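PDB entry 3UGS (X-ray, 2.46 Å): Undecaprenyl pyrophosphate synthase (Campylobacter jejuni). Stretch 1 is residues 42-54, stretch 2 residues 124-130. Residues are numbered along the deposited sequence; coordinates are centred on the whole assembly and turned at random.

Stretch 1 42-54: LMEVCMEENISNL
Stretch 2 (124-130) DALCVNL

Helix-to-strand unit of undecaprenyl pyrophosphate synthase packed on a parallel neighbour strand. Helix 42-48 (phi/psi near -64/-42) ends in a Schellman motif: Asn50 takes positive phi (57/39), with Ile51 N bonded to Cys46 O (2.7 Å) and Asn50 N to Met47 O (3.1 Å). The chain then turns through Ile51 (-88/108) and Ser52 (-74/-29) into strand 53-54, which lies beside strand 126-130. The helix axis passes 9.5 Å from strand 126-130, their N-to-C directions 134° apart.

Backbone pairing: Asn53 is in parallel register with Cys127 and Leu54 with Val128, each pair 4.9 Å apart between CA atoms. Cys127 N donates to Ser52 O (3.0 Å), Leu54 N to Cys127 O (3.0 Å, nearly linear at 176°) and Asn129 N to Leu54 O (2.7 Å). CA-H...O contacts supplement this ladder, Asn53 CA to Cys127 O (3.5 Å) and Val128 CA to Leu54 O (3.3 Å).

Polar side chains: on the sheet face carrying Asn53 and Cys127, Asn53 (chi1 m, chi2 -102°) accepts at OD1 from Asn129 ND2 (2.8 Å; Asn129 chi1 m, chi2 -56°), while Asn53 ND2 donates to Ser52 OG (3.1 Å; Ser52 chi1 p). The amide thus uses both its acceptor and its donor.

Apolar packing: Leu126 (t, p) loses 110 Å², the most of any residue, to the other stretch. Its CD2 meets Met43 CG at 3.6 Å; its CD1 lies 4.0 Å from Cys46 CB and 4.3 Å from Leu54 CB. The branched end therefore fills space between helix and strand. On the face shared by Leu54 (t, p) and Val128 (t), Leu54 CD2 approaches Val128 CG2 (4.4 Å). Flexible Met47 (m, t, chi3 123°) brings CE to Ala125 CB, a tight 3.1 Å.

Water: one molecule bridges Ile51 O (2.9 Å) and Ala125 O (2.6 Å).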

# COMPACT_ATOMS: atom_id res chain seq x y z
N LEU A 42 -2.87 -20.75 12.62
CA LEU A 42 -2.64 -19.99 11.37
C LEU A 42 -1.60 -20.74 10.55
O LEU A 42 -1.72 -20.89 9.33
CB LEU A 42 -2.18 -18.56 11.64
CG LEU A 42 -1.91 -17.70 10.38
CD1 LEU A 42 -3.10 -17.62 9.45
CD2 LEU A 42 -1.48 -16.30 10.76
N MET A 43 -0.57 -21.23 11.23
CA MET A 43 0.54 -21.94 10.52
C MET A 43 0.10 -23.30 9.95
O MET A 43 0.46 -23.72 8.86
CB MET A 43 1.79 -22.09 11.38
CG MET A 43 2.75 -20.90 11.26
SD MET A 43 3.86 -20.58 12.64
CE MET A 43 4.95 -21.97 12.46
N GLU A 44 -0.75 -23.96 10.71
CA GLU A 44 -1.33 -25.23 10.25
C GLU A 44 -2.25 -24.96 9.04
O GLU A 44 -2.26 -25.69 8.05
CB GLU A 44 -2.07 -25.94 11.39
N VAL A 45 -3.02 -23.87 9.13
CA VAL A 45 -3.97 -23.50 8.03
C VAL A 45 -3.22 -23.18 6.71
O VAL A 45 -3.62 -23.53 5.61
CB VAL A 45 -4.85 -22.30 8.40
CG1 VAL A 45 -5.57 -21.77 7.16
CG2 VAL A 45 -5.88 -22.70 9.44
N CYS A 46 -2.10 -22.52 6.86
CA CYS A 46 -1.23 -22.19 5.71
C CYS A 46 -0.75 -23.42 4.98
O CYS A 46 -0.73 -23.46 3.75
CB CYS A 46 -0.02 -21.36 6.15
SG CYS A 46 -0.44 -19.62 6.48
N MET A 47 -0.32 -24.39 5.77
CA MET A 47 0.16 -25.70 5.23
C MET A 47 -0.97 -26.46 4.51
O MET A 47 -0.86 -26.88 3.36
CB MET A 47 0.77 -26.58 6.33
CG MET A 47 2.12 -26.05 6.81
SD MET A 47 2.75 -26.73 8.35
CE MET A 47 4.33 -27.36 7.78
N GLU A 48 -2.06 -26.60 5.24
CA GLU A 48 -3.27 -27.30 4.75
C GLU A 48 -3.76 -26.66 3.45
O GLU A 48 -4.26 -27.33 2.56
CB GLU A 48 -4.42 -27.29 5.78
CG GLU A 48 -4.10 -28.07 7.05
CD GLU A 48 -5.18 -27.92 8.13
OE1 GLU A 48 -6.30 -27.46 7.81
OE2 GLU A 48 -4.90 -28.26 9.30
N GLU A 49 -3.57 -25.35 3.38
CA GLU A 49 -4.04 -24.52 2.21
C GLU A 49 -3.02 -24.28 1.11
O GLU A 49 -3.28 -23.62 0.13
CB GLU A 49 -4.57 -23.19 2.69
CG GLU A 49 -5.88 -23.34 3.48
CD GLU A 49 -7.10 -23.56 2.60
OE1 GLU A 49 -8.16 -23.00 2.96
OE2 GLU A 49 -7.03 -24.24 1.53
N ASN A 50 -1.85 -24.85 1.29
CA ASN A 50 -0.73 -24.62 0.35
C ASN A 50 -0.34 -23.12 0.18
O ASN A 50 -0.04 -22.63 -0.89
CB ASN A 50 -1.02 -25.24 -1.02
CG ASN A 50 0.22 -25.42 -1.86
OD1 ASN A 50 1.30 -25.74 -1.35
ND2 ASN A 50 0.10 -25.20 -3.16
N ILE A 51 -0.37 -22.40 1.28
CA ILE A 51 0.17 -21.02 1.34
C ILE A 51 1.66 -21.13 1.71
O ILE A 51 1.99 -21.44 2.82
CB ILE A 51 -0.57 -20.15 2.35
CG1 ILE A 51 -2.02 -19.94 1.88
CG2 ILE A 51 0.15 -18.82 2.58
CD1 ILE A 51 -2.88 -19.12 2.83
N SER A 52 2.54 -20.88 0.76
CA SER A 52 4.01 -21.13 0.93
C SER A 52 4.68 -20.10 1.86
O SER A 52 5.64 -20.37 2.55
CB SER A 52 4.75 -21.18 -0.39
OG SER A 52 4.65 -19.93 -1.04
N ASN A 53 4.13 -18.90 1.87
CA ASN A 53 4.74 -17.78 2.58
C ASN A 53 3.77 -17.08 3.49
O ASN A 53 2.66 -16.73 3.07
CB ASN A 53 5.32 -16.73 1.64
CG ASN A 53 6.69 -17.08 1.16
OD1 ASN A 53 7.69 -16.52 1.67
ND2 ASN A 53 6.76 -18.00 0.19
N LEU A 54 4.23 -16.90 4.71
CA LEU A 54 3.49 -16.21 5.75
C LEU A 54 4.34 -15.10 6.33
O LEU A 54 5.42 -15.34 6.88
CB LEU A 54 3.03 -17.16 6.85
CG LEU A 54 2.38 -16.51 8.06
CD1 LEU A 54 0.99 -15.97 7.76
CD2 LEU A 54 2.37 -17.53 9.22
N ASP A 124 11.17 -26.85 4.27
CA ASP A 124 10.40 -26.91 2.98
C ASP A 124 8.92 -26.50 3.02
O ASP A 124 8.34 -26.18 2.03
CB ASP A 124 10.41 -28.40 2.50
CG ASP A 124 10.89 -28.55 1.08
OD1 ASP A 124 10.89 -27.54 0.36
OD2 ASP A 124 11.28 -29.66 0.68
N ALA A 125 8.30 -26.67 4.17
CA ALA A 125 6.81 -26.76 4.27
C ALA A 125 6.06 -25.43 4.38
O ALA A 125 4.93 -25.26 3.90
CB ALA A 125 6.42 -27.65 5.45
N LEU A 126 6.69 -24.51 5.10
CA LEU A 126 6.20 -23.14 5.24
C LEU A 126 7.38 -22.22 5.52
O LEU A 126 8.31 -22.59 6.26
CB LEU A 126 5.19 -23.02 6.38
CG LEU A 126 4.61 -21.65 6.65
CD1 LEU A 126 3.89 -21.13 5.41
CD2 LEU A 126 3.67 -21.67 7.84
N CYS A 127 7.30 -21.03 4.94
CA CYS A 127 8.30 -19.99 5.15
C CYS A 127 7.70 -18.77 5.87
O CYS A 127 6.90 -18.05 5.33
CB CYS A 127 8.94 -19.58 3.84
SG CYS A 127 10.24 -18.33 4.11
N VAL A 128 8.10 -18.60 7.13
CA VAL A 128 7.66 -17.50 7.96
C VAL A 128 8.63 -16.31 7.86
O VAL A 128 9.77 -16.32 8.36
CB VAL A 128 7.50 -17.89 9.42
CG1 VAL A 128 7.11 -16.65 10.23
CG2 VAL A 128 6.46 -18.99 9.56
N ASN A 129 8.13 -15.30 7.16
CA ASN A 129 8.86 -14.02 6.96
C ASN A 129 8.52 -13.03 8.10
O ASN A 129 7.39 -12.58 8.26
CB ASN A 129 8.54 -13.37 5.63
CG ASN A 129 8.76 -14.32 4.46
OD1 ASN A 129 9.85 -14.85 4.31
ND2 ASN A 129 7.73 -14.51 3.63
N LEU A 130 9.55 -12.74 8.87
CA LEU A 130 9.40 -11.91 10.06
C LEU A 130 10.02 -10.54 9.83
O LEU A 130 11.24 -10.38 9.68
CB LEU A 130 10.02 -12.59 11.29
CG LEU A 130 9.62 -12.03 12.67
CD1 LEU A 130 8.11 -12.16 12.93
CD2 LEU A 130 10.41 -12.73 13.77
O HOH W 1 2.62 -24.20 3.36